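Side-chain contacts in PCF11 protein (Saccharomyces cerevisiae, PDB 1SZ9), which binds the carboxy-terminal domain of RNA polymerase II through its CTD-interacting domain and acts in 3'-end processing of mRNA: residues L113-N116 with D117-L120; L95-N99 with T100-K104. One frame throughout, in Å; residues are numbered along the deposited sequence.

Contact 1: residues L113-N116 with D117-L120; sequences LNPN and DTGL
Two overlapping tight turns form the loop that follows helix 99-112, and the side chain of Asn-114 spans both, bonding Asp-117 through its ND2 and Gly-119 N, just past the second turn, through its OD1. CG of Asn-114 stands anti to the backbone N (chi1 -177°), which brings the amide alongside the Asp-117 side chain as the chain doubles back. From ND2 a nearly straight bond, 170° at the hydrogen, runs to Asp-117 OD1 at 3.1 Å. It leaves in the amide plane and meets the anti lone pair of the carboxylate, whose own plane is steeply turned to the amide. OD1 of the same amide takes Gly-119 N at 2.6 Å, with the donor nearly along the C=O axis. The first turn is close to type II, with Pro-115 and Asn-116 at its corners and Asp-117 N bonded to Asn-114 O at 3.3 Å. The second is left-handed, Asn-116 and Asp-117 both having positive phi, and is closed onto Pro-115 O, which accepts both Thr-118 N and Thr-118 OG1, each at 3.1 Å. The hydroxyl comes in the carbonyl plane. With chi1 near 61°, OG1 of Thr-118 is also placed to accept a weak bond from Leu-120 N. An alanine in place of Asn-114 takes away both amide bonds, and would probably leave Gly-119 N without its mate and the Asp-117 carboxylate freer to turn. Beyond the turns, Leu-120 O comes within 3.0 Å of Pro-115 CD, and the proline is the buried member of this otherwise largely exposed loop.

Contact 2: residues L95-N99 with T100-K104; sequences LLVDN and TTRTK
Asp-98 is the N-cap of helix 99-112, and its carboxylate holds Thr-101 through both oxygens. CG lies between the backbone N and the carbonyl carbon (chi1 64°), an arrangement that swings the carboxylate back over the helix start. OD2 accepts Thr-101 N at 2.9 Å from above the carboxylate plane, and more weakly Thr-100 N; OD1 takes the Thr-101 hydroxyl OG1 at a very short 2.5 Å. Among backbone bonds, Arg-102 N reaches Asp-98 O and Thr-103 N reaches Asn-99 O, beginning the helical pattern. Thr-103 OG1 also bonds back to Thr-100 O, at 2.7 Å. The nonpolar part is small: CG2 of Val-97 rests on CG2 of Thr-101 at 3.7 Å, the two side chains crossing at about a right angle, while Thr-101 also touches Leu-61 of helix 57-73. The last group surrounds the guanidinium of Arg-102. Its extended chain carries NH1 to Asn-99 OD1 at 2.9 Å, in the guanidinium plane but above the carbonyl plane of the amide. Val-97 O lies over one face, 3.2 Å from CZ, and NE bonds Tyr-94 O. The carboxylate probably gains from the partial positive charge of the N-H groups at the helix start, and the guanidinium from the partial negative charge of carbonyls at and just beyond the end of helix 86-95.

Overall arrangement
Along the chain from the N terminus, contact 2 comes first: it closes the short connection from helix 86-95 into helix 99-112 and fixes the first turn of the latter, whose side chains also meet helix 57-73. Contact 1 opens after that helix has run its length, curling the start of the longer loop that leads to helix 125-137. The two contacts thus lie in series, neither nested nor crossed, and mark the entry and exit of helix 99-112. The centres of contact 1 and contact 2 are about 24 Å apart and their nearest atoms about 11 Å apart, with no touch. Both belong to connections within an all-helical fold of eight helices.

Contact 1: residues L113-N116 with D117-L120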
loop_
_atom_site.group_PDB
_atom_site.type_symbol
_atom_site.label_atom_id
_atom_site.label_comp_id
_atom_site.label_asym_id
_atom_site.label_seq_id
_atom_site.Cartn_x
_atom_site.Cartn_y
_atom_site.Cartn_z
ATOM N N LEU A 113 5.974 -8.343 -7.617
ATOM C CA LEU A 113 7.186 -8.986 -8.159
ATOM C C LEU A 113 7.388 -8.666 -9.647
ATOM O O LEU A 113 8.492 -8.733 -10.155
ATOM C CB LEU A 113 7.109 -10.508 -7.964
ATOM C CG LEU A 113 7.745 -11.180 -6.737
ATOM C CD1 LEU A 113 8.100 -10.186 -5.648
ATOM C CD2 LEU A 113 6.804 -12.254 -6.238
ATOM N N ASN A 114 6.316 -8.315 -10.339
ATOM C CA ASN A 114 6.392 -7.964 -11.754
ATOM C C ASN A 114 5.286 -6.941 -12.055
ATOM O O ASN A 114 4.350 -7.215 -12.813
ATOM C CB ASN A 114 6.238 -9.222 -12.627
ATOM C CG ASN A 114 6.374 -8.917 -14.122
ATOM O OD1 ASN A 114 7.183 -8.075 -14.516
ATOM N ND2 ASN A 114 5.584 -9.609 -14.957
ATOM N N PRO A 115 5.395 -5.730 -11.473
ATOM C CA PRO A 115 4.384 -4.683 -11.681
ATOM C C PRO A 115 4.277 -4.212 -13.134
ATOM O O PRO A 115 5.283 -3.899 -13.761
ATOM C CB PRO A 115 4.855 -3.565 -10.768
ATOM C CG PRO A 115 6.368 -3.662 -10.901
ATOM C CD PRO A 115 6.613 -5.175 -10.845
ATOM N N ASN A 116 3.056 -4.176 -13.658
ATOM C CA ASN A 116 2.841 -3.725 -15.025
ATOM C C ASN A 116 3.712 -4.468 -16.030
ATOM O O ASN A 116 4.083 -3.917 -17.059
ATOM C CB ASN A 116 3.116 -2.215 -15.096
ATOM C CG ASN A 116 2.222 -1.428 -14.142
ATOM O OD1 ASN A 116 2.700 -0.700 -13.266
ATOM N ND2 ASN A 116 0.927 -1.584 -14.305
ATOM N N ASP A 117 4.022 -5.725 -15.729
ATOM C CA ASP A 117 4.858 -6.566 -16.588
ATOM C C ASP A 117 6.173 -5.914 -16.997
ATOM O O ASP A 117 6.593 -6.031 -18.146
ATOM C CB ASP A 117 4.099 -6.991 -17.854
ATOM C CG ASP A 117 4.837 -8.095 -18.636
ATOM O OD1 ASP A 117 5.406 -8.990 -17.977
ATOM O OD2 ASP A 117 4.841 -8.082 -19.886
ATOM N N THR A 118 6.829 -5.236 -16.058
ATOM C CA THR A 118 8.101 -4.576 -16.353
ATOM C C THR A 118 9.305 -5.468 -16.069
ATOM O O THR A 118 10.421 -5.138 -16.458
ATOM C CB THR A 118 8.306 -3.289 -15.514
ATOM O OG1 THR A 118 8.321 -3.629 -14.118
ATOM C CG2 THR A 118 7.206 -2.267 -15.803
ATOM N N GLY A 119 9.082 -6.579 -15.370
ATOM C CA GLY A 119 10.182 -7.467 -15.034
ATOM C C GLY A 119 11.090 -6.894 -13.951
ATOM O O GLY A 119 12.178 -7.407 -13.737
ATOM N N LEU A 120 10.646 -5.835 -13.273
ATOM C CA LEU A 120 11.425 -5.191 -12.207
ATOM C C LEU A 120 10.548 -5.049 -10.969
ATOM O O LEU A 120 9.536 -4.368 -11.011
ATOM C CB LEU A 120 11.890 -3.801 -12.654
ATOM C CG LEU A 120 12.863 -3.742 -13.848
ATOM C CD1 LEU A 120 12.683 -2.445 -14.595
ATOM C CD2 LEU A 120 14.297 -3.900 -13.367
#

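Contact 2: residues L95-N99 with T100-K104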
loop_
_atom_site.group_PDB
_atom_site.type_symbol
_atom_site.label_atom_id
_atom_site.label_comp_id
_atom_site.label_asym_id
_atom_site.label_seq_id
_atom_site.Cartn_x
_atom_site.Cartn_y
_atom_site.Cartn_z
ATOM N N LEU A 95 -1.483 -10.812 9.576
ATOM C CA LEU A 95 -1.758 -11.503 10.834
ATOM C C LEU A 95 -3.061 -11.061 11.497
ATOM O O LEU A 95 -3.569 -11.742 12.401
ATOM C CB LEU A 95 -0.582 -11.289 11.803
ATOM C CG LEU A 95 0.729 -11.939 11.331
ATOM C CD1 LEU A 95 1.870 -11.526 12.227
ATOM C CD2 LEU A 95 0.570 -13.477 11.313
ATOM N N LEU A 96 -3.606 -9.939 11.033
ATOM C CA LEU A 96 -4.835 -9.389 11.616
ATOM C C LEU A 96 -6.070 -9.413 10.738
ATOM O O LEU A 96 -7.095 -8.826 11.087
ATOM C CB LEU A 96 -4.571 -7.955 12.115
ATOM C CG LEU A 96 -3.601 -7.836 13.321
ATOM C CD1 LEU A 96 -3.248 -6.369 13.593
ATOM C CD2 LEU A 96 -4.233 -8.471 14.568
ATOM N N VAL A 97 -6.003 -10.087 9.595
ATOM C CA VAL A 97 -7.186 -10.141 8.739
ATOM C C VAL A 97 -7.605 -11.573 8.459
ATOM O O VAL A 97 -6.847 -12.518 8.696
ATOM C CB VAL A 97 -6.968 -9.401 7.396
ATOM C CG1 VAL A 97 -6.649 -7.918 7.675
ATOM C CG2 VAL A 97 -5.844 -10.086 6.587
ATOM N N ASP A 98 -8.827 -11.720 7.961
ATOM C CA ASP A 98 -9.397 -13.028 7.640
ATOM C C ASP A 98 -8.660 -13.688 6.473
ATOM O O ASP A 98 -7.892 -13.044 5.751
ATOM C CB ASP A 98 -10.866 -12.859 7.267
ATOM C CG ASP A 98 -11.038 -12.028 6.014
ATOM O OD1 ASP A 98 -10.972 -10.783 6.114
ATOM O OD2 ASP A 98 -11.207 -12.630 4.931
ATOM N N ASN A 99 -8.948 -14.961 6.249
ATOM C CA ASN A 99 -8.259 -15.694 5.199
ATOM C C ASN A 99 -8.600 -15.322 3.770
ATOM O O ASN A 99 -7.802 -15.537 2.877
ATOM C CB ASN A 99 -8.437 -17.191 5.421
ATOM C CG ASN A 99 -7.631 -17.680 6.595
ATOM O OD1 ASN A 99 -6.411 -17.607 6.577
ATOM N ND2 ASN A 99 -8.309 -18.165 7.633
ATOM N N THR A 100 -9.782 -14.772 3.546
ATOM C CA THR A 100 -10.134 -14.368 2.193
ATOM C C THR A 100 -9.290 -13.133 1.880
ATOM O O THR A 100 -8.709 -13.023 0.811
ATOM C CB THR A 100 -11.631 -14.043 2.096
ATOM O OG1 THR A 100 -12.368 -15.239 2.346
ATOM C CG2 THR A 100 -11.984 -13.491 0.702
ATOM N N THR A 101 -9.221 -12.210 2.832
ATOM C CA THR A 101 -8.414 -11.002 2.660
ATOM C C THR A 101 -6.952 -11.389 2.447
ATOM O O THR A 101 -6.221 -10.733 1.669
ATOM C CB THR A 101 -8.541 -10.084 3.889
ATOM O OG1 THR A 101 -9.922 -9.791 4.098
ATOM C CG2 THR A 101 -7.775 -8.780 3.681
ATOM N N ARG A 102 -6.514 -12.451 3.136
ATOM C CA ARG A 102 -5.147 -12.946 2.961
ATOM C C ARG A 102 -4.866 -13.352 1.489
ATOM O O ARG A 102 -3.804 -13.049 0.960
ATOM C CB ARG A 102 -4.870 -14.139 3.894
ATOM C CG ARG A 102 -4.584 -13.702 5.351
ATOM C CD ARG A 102 -4.546 -14.859 6.360
ATOM N NE ARG A 102 -4.296 -14.318 7.701
ATOM C CZ ARG A 102 -4.720 -14.874 8.836
ATOM N NH1 ARG A 102 -5.415 -15.998 8.810
ATOM N NH2 ARG A 102 -4.467 -14.291 10.000
ATOM N N THR A 103 -5.804 -14.023 0.823
ATOM C CA THR A 103 -5.552 -14.408 -0.574
ATOM C C THR A 103 -5.437 -13.147 -1.415
ATOM O O THR A 103 -4.705 -13.125 -2.392
ATOM C CB THR A 103 -6.684 -15.298 -1.193
ATOM O OG1 THR A 103 -7.910 -14.554 -1.241
ATOM C CG2 THR A 103 -6.871 -16.572 -0.384
ATOM N N LYS A 104 -6.172 -12.100 -1.043
ATOM C CA LYS A 104 -6.094 -10.834 -1.775
ATOM C C LYS A 104 -4.745 -10.155 -1.515
ATOM O O LYS A 104 -4.135 -9.605 -2.442
ATOM C CB LYS A 104 -7.277 -9.931 -1.400
ATOM C CG LYS A 104 -8.527 -10.295 -2.213
ATOM C CD LYS A 104 -9.807 -9.997 -1.490
ATOM C CE LYS A 104 -11.018 -10.137 -2.449
ATOM N NZ LYS A 104 -10.785 -11.051 -3.612
#